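Local coordinates for PnpC (Pseudomonas putida, PDB 3N9T), which probably cleaves the aromatic ring of hydroxyquinol between its 1- and 2-hydroxyls with ferric iron and dioxygen, as an intradiol dioxygenase, at residues A[12-21]-A[32-40]; A[221-231]-A[282-290]. All blocks are in the same frame, centred on the assembly; numbering follows the deposited sequence.

Interaction 1 of 2, residues A[12-21]-A[32-40]; sequences ISDQAVDSFE and MQSLVRHLH. With HGX (1-heptadecanoyl-2-tridecanoyl-3-glycerol-phosphonyl choline), chain B.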
loop_
_atom_site.group_PDB
_atom_site.type_symbol
_atom_site.label_atom_id
_atom_site.label_comp_id
_atom_site.label_asym_id
_atom_site.label_seq_id
_atom_site.Cartn_x
_atom_site.Cartn_y
_atom_site.Cartn_z
ATOM N N ILE A 12 -13.638 9.381 12.661
ATOM C CA ILE A 12 -12.585 9.650 11.664
ATOM C C ILE A 12 -12.749 8.635 10.487
ATOM O O ILE A 12 -12.671 8.970 9.297
ATOM C CB ILE A 12 -11.174 9.478 12.338
ATOM C CG1 ILE A 12 -10.931 10.569 13.409
ATOM C CG2 ILE A 12 -10.007 9.424 11.206
ATOM C CD1 ILE A 12 -9.674 10.224 14.400
ATOM N N SER A 13 -12.943 7.361 10.818
ATOM C CA SER A 13 -13.120 6.352 9.740
ATOM C C SER A 13 -14.372 6.550 8.904
ATOM O O SER A 13 -14.342 6.372 7.669
ATOM C CB SER A 13 -13.080 4.930 10.332
ATOM O OG SER A 13 -11.867 4.842 11.063
ATOM N N ASP A 14 -15.486 6.924 9.544
ATOM C CA ASP A 14 -16.700 7.257 8.782
ATOM C C ASP A 14 -16.471 8.386 7.802
ATOM O O ASP A 14 -16.881 8.299 6.632
ATOM C CB ASP A 14 -17.845 7.656 9.732
ATOM C CG ASP A 14 -18.451 6.431 10.449
ATOM O OD1 ASP A 14 -18.207 5.282 10.007
ATOM O OD2 ASP A 14 -19.218 6.612 11.423
ATOM N N GLN A 15 -15.850 9.490 8.272
ATOM C CA GLN A 15 -15.580 10.624 7.380
ATOM C C GLN A 15 -14.675 10.169 6.188
ATOM O O GLN A 15 -14.875 10.571 5.041
ATOM C CB GLN A 15 -14.776 11.693 8.133
ATOM C CG GLN A 15 -15.498 12.653 9.021
ATOM C CD GLN A 15 -14.489 13.559 9.756
ATOM O OE1 GLN A 15 -14.167 14.594 9.269
ATOM N NE2 GLN A 15 -13.937 13.100 10.860
ATOM N N ALA A 16 -13.668 9.346 6.473
ATOM C CA ALA A 16 -12.746 8.923 5.421
ATOM C C ALA A 16 -13.503 8.084 4.374
ATOM O O ALA A 16 -13.401 8.311 3.185
ATOM C CB ALA A 16 -11.610 8.137 6.055
ATOM N N VAL A 17 -14.282 7.116 4.824
ATOM C CA VAL A 17 -15.120 6.346 3.900
ATOM C C VAL A 17 -16.128 7.214 3.164
ATOM O O VAL A 17 -16.294 7.128 1.918
ATOM C CB VAL A 17 -15.809 5.175 4.651
ATOM C CG1 VAL A 17 -16.956 4.475 3.808
ATOM C CG2 VAL A 17 -14.783 4.199 5.146
ATOM N N ASP A 18 -16.833 8.061 3.903
ATOM C CA ASP A 18 -17.875 8.919 3.308
ATOM C C ASP A 18 -17.304 9.906 2.317
ATOM O O ASP A 18 -18.005 10.327 1.378
ATOM C CB ASP A 18 -18.654 9.667 4.398
ATOM C CG ASP A 18 -19.526 8.738 5.238
ATOM O OD1 ASP A 18 -19.776 7.588 4.777
ATOM O OD2 ASP A 18 -19.921 9.139 6.386
ATOM N N SER A 19 -16.037 10.286 2.493
ATOM C CA SER A 19 -15.443 11.243 1.543
ATOM C C SER A 19 -15.560 10.829 0.056
ATOM O O SER A 19 -15.442 11.665 -0.846
ATOM C CB SER A 19 -13.983 11.558 1.899
ATOM O OG SER A 19 -13.101 10.476 1.593
ATOM N N PHE A 20 -15.723 9.529 -0.199
ATOM C CA PHE A 20 -15.773 8.997 -1.570
ATOM C C PHE A 20 -17.179 8.916 -2.175
ATOM O O PHE A 20 -17.285 8.569 -3.342
ATOM C CB PHE A 20 -15.096 7.612 -1.618
ATOM C CG PHE A 20 -13.569 7.685 -1.478
ATOM C CD1 PHE A 20 -12.771 7.914 -2.599
ATOM C CD2 PHE A 20 -12.975 7.562 -0.246
ATOM C CE1 PHE A 20 -11.382 7.991 -2.512
ATOM C CE2 PHE A 20 -11.556 7.630 -0.110
ATOM C CZ PHE A 20 -10.770 7.862 -1.260
ATOM N N GLU A 21 -18.212 9.245 -1.375
ATOM C CA GLU A 21 -19.633 9.247 -1.808
ATOM C C GLU A 21 -19.942 9.950 -3.105
ATOM O O GLU A 21 -20.843 9.570 -3.824
ATOM C CB GLU A 21 -20.527 9.913 -0.768
ATOM C CG GLU A 21 -20.951 8.986 0.272
ATOM C CD GLU A 21 -21.589 7.729 -0.302
ATOM O OE1 GLU A 21 -22.324 7.823 -1.333
ATOM O OE2 GLU A 21 -21.365 6.653 0.303
ATOM N N MET A 32 -12.868 2.164 -3.375
ATOM C CA MET A 32 -12.211 3.020 -2.369
ATOM C C MET A 32 -12.916 2.936 -0.999
ATOM O O MET A 32 -12.257 2.958 0.030
ATOM C CB MET A 32 -12.169 4.453 -2.849
ATOM C CG MET A 32 -11.206 4.699 -4.086
ATOM S SD MET A 32 -9.550 3.937 -3.888
ATOM C CE MET A 32 -8.908 4.828 -2.469
ATOM N N GLN A 33 -14.246 2.850 -0.962
ATOM C CA GLN A 33 -14.890 2.697 0.348
ATOM C C GLN A 33 -14.538 1.404 1.034
ATOM O O GLN A 33 -14.326 1.368 2.261
ATOM C CB GLN A 33 -16.416 2.922 0.289
ATOM C CG GLN A 33 -16.737 4.394 -0.119
ATOM C CD GLN A 33 -18.228 4.749 -0.023
ATOM O OE1 GLN A 33 -19.102 3.962 -0.414
ATOM N NE2 GLN A 33 -18.503 5.947 0.485
ATOM N N SER A 34 -14.486 0.322 0.270
ATOM C CA SER A 34 -14.028 -0.935 0.796
ATOM C C SER A 34 -12.574 -0.900 1.253
ATOM O O SER A 34 -12.221 -1.380 2.351
ATOM C CB SER A 34 -14.159 -2.028 -0.284
ATOM O OG SER A 34 -13.896 -3.255 0.301
ATOM N N LEU A 35 -11.718 -0.294 0.431
ATOM C CA LEU A 35 -10.302 -0.316 0.779
ATOM C C LEU A 35 -10.083 0.518 2.091
ATOM O O LEU A 35 -9.336 0.116 3.016
ATOM C CB LEU A 35 -9.625 0.332 -0.417
ATOM C CG LEU A 35 -8.153 0.634 -0.321
ATOM C CD1 LEU A 35 -7.520 -0.582 0.218
ATOM C CD2 LEU A 35 -7.641 0.892 -1.752
ATOM N N VAL A 36 -10.739 1.686 2.153
ATOM C CA VAL A 36 -10.587 2.543 3.339
ATOM C C VAL A 36 -11.107 1.862 4.634
ATOM O O VAL A 36 -10.458 1.914 5.682
ATOM C CB VAL A 36 -11.244 3.900 3.088
ATOM C CG1 VAL A 36 -11.265 4.731 4.386
ATOM C CG2 VAL A 36 -10.374 4.702 2.030
ATOM N N ARG A 37 -12.283 1.239 4.557
ATOM C CA ARG A 37 -12.858 0.558 5.703
ATOM C C ARG A 37 -11.878 -0.556 6.143
ATOM O O ARG A 37 -11.583 -0.687 7.323
ATOM C CB ARG A 37 -14.215 -0.027 5.318
ATOM C CG ARG A 37 -14.931 -0.760 6.506
ATOM C CD ARG A 37 -15.031 0.195 7.764
ATOM N NE ARG A 37 -15.940 1.316 7.497
ATOM C CZ ARG A 37 -16.161 2.373 8.293
ATOM N NH1 ARG A 37 -15.530 2.513 9.466
ATOM N NH2 ARG A 37 -17.067 3.290 7.893
ATOM N N HIS A 38 -11.333 -1.329 5.192
ATOM C CA HIS A 38 -10.426 -2.457 5.558
ATOM C C HIS A 38 -9.130 -1.923 6.144
ATOM O O HIS A 38 -8.602 -2.476 7.135
ATOM C CB HIS A 38 -10.135 -3.458 4.409
ATOM C CG HIS A 38 -11.303 -4.307 4.048
ATOM N ND1 HIS A 38 -11.541 -5.535 4.629
ATOM C CD2 HIS A 38 -12.384 -4.043 3.285
ATOM C CE1 HIS A 38 -12.661 -6.050 4.133
ATOM N NE2 HIS A 38 -13.209 -5.163 3.347
ATOM N N LEU A 39 -8.639 -0.853 5.557
ATOM C CA LEU A 39 -7.388 -0.276 6.014
ATOM C C LEU A 39 -7.533 0.240 7.458
ATOM O O LEU A 39 -6.686 -0.030 8.327
ATOM C CB LEU A 39 -7.121 0.912 5.116
ATOM C CG LEU A 39 -5.811 1.673 5.158
ATOM C CD1 LEU A 39 -4.604 0.769 5.276
ATOM C CD2 LEU A 39 -5.774 2.551 3.864
ATOM N N HIS A 40 -8.632 0.968 7.707
ATOM C CA HIS A 40 -8.907 1.505 9.020
ATOM C C HIS A 40 -9.242 0.388 10.030
ATOM O O HIS A 40 -8.815 0.493 11.162
ATOM C CB HIS A 40 -10.088 2.507 9.012
ATOM C CG HIS A 40 -9.712 3.870 8.505
ATOM N ND1 HIS A 40 -9.972 5.022 9.221
ATOM C CD2 HIS A 40 -9.050 4.262 7.390
ATOM C CE1 HIS A 40 -9.536 6.068 8.538
ATOM N NE2 HIS A 40 -8.970 5.630 7.428
HETATM O O11 HGX B . -11.370 2.527 -11.297
HETATM C C11 HGX B . -10.180 2.476 -11.348
HETATM C C12 HGX B . -9.494 1.309 -10.717
HETATM C C13 HGX B . -9.147 1.625 -9.283
HETATM C C14 HGX B . -8.275 0.476 -8.855
HETATM C C15 HGX B . -7.884 0.606 -7.436
HETATM C C16 HGX B . -7.255 -0.681 -7.006
HETATM C C17 HGX B . -6.517 -0.441 -5.714
HETATM C C18 HGX B . -6.281 -1.795 -5.074
HETATM C C19 HGX B . -4.936 -1.840 -4.384
HETATM C C20 HGX B . -4.422 -3.275 -4.529
HETATM C C21 HGX B . -3.618 -3.490 -5.815
HETATM C C22 HGX B . -2.301 -4.256 -5.657
HETATM C C23 HGX B . -1.902 -4.584 -4.214
HETATM O O3 HGX B . -9.468 3.534 -12.018
HETATM C C3 HGX B . -10.131 4.719 -12.449
HETATM C C2 HGX B . -9.732 5.949 -11.646
HETATM C C1 HGX B . -10.264 7.143 -12.388
HETATM O O3P HGX B . -11.669 7.130 -12.197
HETATM O O2 HGX B . -8.323 6.143 -11.562
HETATM C C31 HGX B . -7.789 6.243 -10.197
HETATM O O31 HGX B . -7.277 7.266 -9.814
HETATM C C32 HGX B . -7.733 5.158 -9.196
HETATM C C33 HGX B . -6.915 5.773 -8.055
HETATM C C34 HGX B . -6.237 4.652 -7.314
HETATM C C35 HGX B . -6.373 4.743 -5.815
HETATM C C36 HGX B . -5.564 3.636 -5.239
HETATM C C37 HGX B . -5.207 4.043 -3.822
HETATM C C38 HGX B . -4.616 2.811 -3.200
HETATM C C39 HGX B . -3.705 3.180 -2.047
HETATM C C40 HGX B . -4.002 2.374 -0.792
HETATM C C42 HGX B . -3.205 1.071 -0.696
HETATM C C43 HGX B . -2.223 1.024 0.490
HETATM C C44 HGX B . -2.619 1.895 1.686
HETATM C C45 HGX B . -1.479 2.854 2.020
HETATM C C46 HGX B . -1.932 4.172 2.679
HETATM C C47 HGX B . -1.186 4.385 3.991
HETATM C C48 HGX B . 0.170 4.928 3.593
HETATM O O1 HGX B . -11.818 8.423 -14.337
HETATM P P1 HGX B . -12.592 7.422 -13.474
HETATM O O4 HGX B . -12.965 6.059 -14.030
HETATM O O5 HGX B . -13.898 8.164 -12.830
HETATM C C4 HGX B . -14.949 8.669 -13.683
HETATM C C5 HGX B . -15.073 10.200 -13.626
HETATM N N1 HGX B . -14.351 10.995 -14.664
HETATM C C6 HGX B . -15.136 12.219 -14.930
HETATM C C7 HGX B . -14.148 10.286 -15.953
HETATM C C8 HGX B . -13.046 11.417 -14.118
#

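Interaction 2 of 2, residues A[221-231]-A[282-290]; sequences FMIQAPGYRKL and YYEFVMEAE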
loop_
_atom_site.group_PDB
_atom_site.type_symbol
_atom_site.label_atom_id
_atom_site.label_comp_id
_atom_site.label_asym_id
_atom_site.label_seq_id
_atom_site.Cartn_x
_atom_site.Cartn_y
_atom_site.Cartn_z
ATOM N N PHE A 221 3.000 -22.798 -18.637
ATOM C CA PHE A 221 2.221 -23.019 -19.891
ATOM C C PHE A 221 1.209 -21.884 -20.143
ATOM O O PHE A 221 0.464 -21.481 -19.199
ATOM C CB PHE A 221 1.387 -24.286 -19.808
ATOM C CG PHE A 221 2.176 -25.553 -19.926
ATOM C CD1 PHE A 221 2.927 -26.015 -18.822
ATOM C CD2 PHE A 221 2.203 -26.273 -21.134
ATOM C CE1 PHE A 221 3.667 -27.185 -18.918
ATOM C CE2 PHE A 221 2.937 -27.494 -21.229
ATOM C CZ PHE A 221 3.698 -27.920 -20.125
ATOM N N MET A 222 1.141 -21.424 -21.407
ATOM C CA MET A 222 -0.008 -20.689 -21.893
ATOM C C MET A 222 -0.550 -21.439 -23.102
ATOM O O MET A 222 0.158 -21.614 -24.086
ATOM C CB MET A 222 0.398 -19.259 -22.304
ATOM C CG MET A 222 -0.851 -18.428 -22.919
ATOM S SD MET A 222 -0.306 -16.791 -23.289
ATOM C CE MET A 222 -1.173 -15.843 -22.158
ATOM N N ILE A 223 -1.791 -21.892 -23.025
ATOM C CA ILE A 223 -2.378 -22.733 -24.062
ATOM C C ILE A 223 -3.565 -21.996 -24.670
ATOM O O ILE A 223 -4.402 -21.475 -23.936
ATOM C CB ILE A 223 -2.853 -24.069 -23.446
ATOM C CG1 ILE A 223 -1.681 -24.680 -22.655
ATOM C CG2 ILE A 223 -3.361 -25.070 -24.519
ATOM C CD1 ILE A 223 -1.912 -25.994 -22.091
ATOM N N GLN A 224 -3.612 -21.933 -26.003
ATOM C CA GLN A 224 -4.673 -21.245 -26.718
ATOM C C GLN A 224 -5.169 -22.152 -27.834
ATOM O O GLN A 224 -4.377 -22.869 -28.438
ATOM C CB GLN A 224 -4.156 -19.918 -27.313
ATOM C CG GLN A 224 -3.939 -18.849 -26.283
ATOM C CD GLN A 224 -3.278 -17.655 -26.877
ATOM O OE1 GLN A 224 -2.069 -17.620 -27.053
ATOM N NE2 GLN A 224 -4.064 -16.692 -27.224
ATOM N N ALA A 225 -6.479 -22.115 -28.081
ATOM C CA ALA A 225 -7.069 -22.754 -29.246
ATOM C C ALA A 225 -8.409 -22.090 -29.614
ATOM O O ALA A 225 -9.152 -21.672 -28.738
ATOM C CB ALA A 225 -7.302 -24.264 -28.996
ATOM N N PRO A 226 -8.724 -22.052 -30.924
ATOM C CA PRO A 226 -9.979 -21.421 -31.421
ATOM C C PRO A 226 -11.167 -22.097 -30.760
ATOM O O PRO A 226 -11.252 -23.323 -30.732
ATOM C CB PRO A 226 -9.944 -21.708 -32.941
ATOM C CG PRO A 226 -8.418 -21.853 -33.247
ATOM C CD PRO A 226 -7.904 -22.627 -32.008
ATOM N N GLY A 227 -12.047 -21.313 -30.162
ATOM C CA GLY A 227 -13.206 -21.888 -29.514
ATOM C C GLY A 227 -13.024 -22.052 -28.035
ATOM O O GLY A 227 -14.000 -22.322 -27.343
ATOM N N TYR A 228 -11.787 -21.919 -27.527
ATOM C CA TYR A 228 -11.523 -22.201 -26.111
ATOM C C TYR A 228 -10.930 -20.977 -25.412
ATOM O O TYR A 228 -10.233 -20.188 -26.005
ATOM C CB TYR A 228 -10.570 -23.425 -25.927
ATOM C CG TYR A 228 -11.154 -24.659 -26.478
ATOM C CD1 TYR A 228 -11.051 -24.936 -27.830
ATOM C CD2 TYR A 228 -11.885 -25.506 -25.674
ATOM C CE1 TYR A 228 -11.632 -26.047 -28.375
ATOM C CE2 TYR A 228 -12.494 -26.629 -26.207
ATOM C CZ TYR A 228 -12.361 -26.884 -27.552
ATOM O OH TYR A 228 -12.946 -28.002 -28.097
ATOM N N ARG A 229 -11.163 -20.887 -24.123
ATOM C CA ARG A 229 -10.631 -19.843 -23.316
ATOM C C ARG A 229 -9.114 -20.051 -23.124
ATOM O O ARG A 229 -8.681 -21.175 -22.869
ATOM C CB ARG A 229 -11.384 -19.926 -21.970
ATOM C CG ARG A 229 -10.802 -19.052 -20.846
ATOM C CD ARG A 229 -11.433 -19.349 -19.456
ATOM N NE ARG A 229 -11.374 -18.162 -18.570
ATOM C CZ ARG A 229 -11.607 -18.140 -17.245
ATOM N NH1 ARG A 229 -11.899 -19.250 -16.546
ATOM N NH2 ARG A 229 -11.542 -16.966 -16.608
ATOM N N LYS A 230 -8.324 -18.990 -23.227
ATOM C CA LYS A 230 -6.889 -19.047 -22.934
ATOM C C LYS A 230 -6.596 -19.612 -21.496
ATOM O O LYS A 230 -7.293 -19.276 -20.513
ATOM C CB LYS A 230 -6.266 -17.675 -23.004
ATOM C CG LYS A 230 -4.736 -17.700 -22.808
ATOM C CD LYS A 230 -4.138 -16.326 -22.632
ATOM C CE LYS A 230 -4.203 -15.514 -23.902
ATOM N NZ LYS A 230 -3.601 -14.162 -23.606
ATOM N N LEU A 231 -5.591 -20.484 -21.394
ATOM C CA LEU A 231 -5.211 -21.075 -20.126
ATOM C C LEU A 231 -3.773 -20.658 -19.861
ATOM O O LEU A 231 -2.963 -20.825 -20.715
ATOM C CB LEU A 231 -5.287 -22.617 -20.215
ATOM C CG LEU A 231 -4.654 -23.357 -19.049
ATOM C CD1 LEU A 231 -5.436 -23.007 -17.730
ATOM C CD2 LEU A 231 -4.815 -24.886 -19.290
ATOM N N TYR A 282 3.903 -36.578 -17.543
ATOM C CA TYR A 282 2.765 -36.761 -18.424
ATOM C C TYR A 282 1.634 -35.921 -17.895
ATOM O O TYR A 282 1.267 -36.073 -16.708
ATOM C CB TYR A 282 2.272 -38.255 -18.441
ATOM C CG TYR A 282 1.049 -38.433 -19.354
ATOM C CD1 TYR A 282 1.193 -38.486 -20.720
ATOM C CD2 TYR A 282 -0.238 -38.531 -18.809
ATOM C CE1 TYR A 282 0.093 -38.607 -21.550
ATOM C CE2 TYR A 282 -1.318 -38.690 -19.597
ATOM C CZ TYR A 282 -1.159 -38.706 -20.967
ATOM O OH TYR A 282 -2.234 -38.810 -21.788
ATOM N N TYR A 283 1.027 -35.090 -18.735
ATOM C CA TYR A 283 -0.053 -34.271 -18.219
ATOM C C TYR A 283 -1.205 -34.056 -19.200
ATOM O O TYR A 283 -0.952 -33.752 -20.362
ATOM C CB TYR A 283 0.478 -32.927 -17.686
ATOM C CG TYR A 283 -0.558 -32.191 -16.746
ATOM C CD1 TYR A 283 -0.615 -32.491 -15.390
ATOM C CD2 TYR A 283 -1.457 -31.236 -17.256
ATOM C CE1 TYR A 283 -1.517 -31.867 -14.534
ATOM C CE2 TYR A 283 -2.355 -30.583 -16.413
ATOM C CZ TYR A 283 -2.386 -30.919 -15.052
ATOM O OH TYR A 283 -3.236 -30.284 -14.190
ATOM N N GLU A 284 -2.450 -34.209 -18.740
ATOM C CA GLU A 284 -3.572 -33.866 -19.648
ATOM C C GLU A 284 -4.250 -32.524 -19.271
ATOM O O GLU A 284 -4.876 -32.389 -18.188
ATOM C CB GLU A 284 -4.588 -34.992 -19.750
ATOM C CG GLU A 284 -3.922 -36.273 -20.211
ATOM C CD GLU A 284 -4.914 -37.427 -20.337
ATOM O OE1 GLU A 284 -5.976 -37.374 -19.684
ATOM O OE2 GLU A 284 -4.613 -38.369 -21.089
ATOM N N PHE A 285 -4.079 -31.536 -20.144
ATOM C CA PHE A 285 -4.720 -30.253 -19.933
ATOM C C PHE A 285 -6.176 -30.310 -20.420
ATOM O O PHE A 285 -6.482 -30.939 -21.439
ATOM C CB PHE A 285 -4.020 -29.171 -20.730
ATOM C CG PHE A 285 -2.638 -28.887 -20.241
ATOM C CD1 PHE A 285 -2.445 -28.040 -19.112
ATOM C CD2 PHE A 285 -1.529 -29.423 -20.921
ATOM C CE1 PHE A 285 -1.134 -27.765 -18.606
ATOM C CE2 PHE A 285 -0.180 -29.165 -20.414
ATOM C CZ PHE A 285 -0.027 -28.339 -19.216
ATOM N N VAL A 286 -7.037 -29.630 -19.688
ATOM C CA VAL A 286 -8.454 -29.563 -19.990
ATOM C C VAL A 286 -8.809 -28.058 -20.133
ATOM O O VAL A 286 -8.597 -27.283 -19.209
ATOM C CB VAL A 286 -9.309 -30.302 -18.889
ATOM C CG1 VAL A 286 -10.818 -30.189 -19.187
ATOM C CG2 VAL A 286 -8.859 -31.806 -18.744
ATOM N N MET A 287 -9.290 -27.690 -21.320
ATOM C CA MET A 287 -9.606 -26.341 -21.714
ATOM C C MET A 287 -11.108 -26.109 -21.700
ATOM O O MET A 287 -11.923 -27.038 -21.942
ATOM C CB MET A 287 -9.054 -26.053 -23.110
ATOM C CG MET A 287 -7.453 -25.994 -23.180
ATOM S SD MET A 287 -7.129 -25.333 -24.819
ATOM C CE MET A 287 -7.172 -23.581 -24.347
ATOM N N GLU A 288 -11.481 -24.863 -21.439
ATOM C CA GLU A 288 -12.902 -24.490 -21.371
ATOM C C GLU A 288 -13.346 -23.884 -22.696
ATOM O O GLU A 288 -12.643 -23.030 -23.271
ATOM C CB GLU A 288 -13.139 -23.460 -20.259
ATOM C CG GLU A 288 -12.972 -24.000 -18.890
ATOM C CD GLU A 288 -14.075 -23.539 -17.939
ATOM O OE1 GLU A 288 -13.991 -22.362 -17.529
ATOM O OE2 GLU A 288 -14.984 -24.351 -17.577
ATOM N N ALA A 289 -14.503 -24.319 -23.165
ATOM C CA ALA A 289 -15.116 -23.733 -24.351
ATOM C C ALA A 289 -15.360 -22.216 -24.208
ATOM O O ALA A 289 -15.399 -21.677 -23.105
ATOM C CB ALA A 289 -16.414 -24.474 -24.696
ATOM N N GLU A 290 -15.441 -21.498 -25.321
ATOM C CA GLU A 290 -15.819 -20.072 -25.232
ATOM C C GLU A 290 -17.140 -19.801 -25.970
ATOM O O GLU A 290 -17.663 -20.682 -26.672
ATOM C CB GLU A 290 -14.695 -19.154 -25.742
ATOM C CG GLU A 290 -14.671 -17.825 -25.003
ATOM C CD GLU A 290 -13.382 -17.073 -25.212
ATOM O OE1 GLU A 290 -12.872 -17.114 -26.367
ATOM O OE2 GLU A 290 -12.879 -16.450 -24.227
HETATM O O HOH W 1 -9.391 -22.950 -21.044
#

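Interaction 1 of 2, residues A[12-21]-A[32-40]
Met-32 meets Phe-20 where the chain turns from helix 7-18 back toward helix 26-46, making an antiparallel helical hairpin whose short segments cross at 160° with axes 9.0 Å apart. Met-32 CB sits over one face of the Phe-20 ring, 3.6 Å from its centroid, a CH-pi contact. The methionine chain then bends at chi2 and chi3, which carries SD obliquely past the ring as a Met-aromatic contact and within 3.8 Å of C35 on an HGX acyl chain. Next comes Gln-33, whose NE2 gives both its hydrogens across the contact: one to Val-17 O at 2.9 Å, the other to Glu-21 OE2. Phe-20 N reaches that same Val-17 O from the opposite face of the carbonyl, so this oxygen is gripped by two donors. Val-36 fills the middle, its CG1 against Val-17 CG2 at 3.6 Å and also against Ala-16 CB, while CG2 touches Phe-20 CE2. Arg-37, with CG anti to its backbone N (chi1 -179°) and the chain bent twice beyond, lays one guanidinium face over Val-17 CG2 and sends NH2 to Asp-14 OD1 at 3.1 Å, a salt bridge with the two planes 74° apart. At the far end His-40 ND1 and Ser-13 OG share a 2.6 Å hydrogen bond at the ring edge; on the other side of the imidazole, NE2 bonds Leu-82 O of the second subunit. With both ring nitrogens engaged, the buried imidazole is probably fixed in its rotation, tying the hairpin to the dimer partner.

Interaction 2 of 2, residues A[221-231]-A[282-290]
The C-terminal tail joins the turn after strand 214-224 through a single beta bridge, Tyr-228 with Ala-289. Arg-229 N gives a straight bond to Glu-288 O, 2.7 Å long and nearly along the C=O axis, and Glu-290 N bonds Gly-227 O. A water adds a further link, donating to Arg-229 O and accepting from Glu-288 N. Met-287 turns inward beside this bridge: its chain bends at chi3 (88°), placing CE 3.8 Å from Tyr-228 CB, and SD lies against Ile-223 CG2. Glu-288 OE2 is hydrogen-bonded to Thr-97 OG1, whereas its OE1 makes a long, weak ion pair with Arg-229 NH1. Deeper in, the strands belong to the beta core of the intradiol dioxygenases, and the inward side chains of 221-224 and 282-287 pack across its interior at a strand angle of 50°. Ile-223 CD1 stands over the centre of the Phe-285 ring, 3.5 Å from the centroid, with Tyr-283 CD2 over the opposite face. Phe-285 in turn points CZ at the centre of one face of Phe-221, the planes 49° apart. With an alanine in place of Phe-221, CZ of Phe-285 would probably lose the face it rests on, opening a gap in the core close to His-220, an iron ligand. Leu-231 CD2 closes on Phe-285 CD1 at 3.9 Å.

Overall arrangement
Interactions 1 and 2 belong to different parts of the subunit, their centres about 41 Å apart and their nearest atoms about 22 Å apart, and they share no helix or strand. The 12-21/32-40 contact lies far out, about 32 Å from the chain centre, joining two helices beside the phospholipid and against the second subunit; its grip mixes apolar packing with polar side chains, including a salt bridge. The 221-231/282-290 contact has its centre about 16 Å from the chain centre and is untouched by the other subunit. Its buried end is aromatic and aliphatic, near the iron ligands, whereas its exposed end relies mainly on backbone hydrogen bonds.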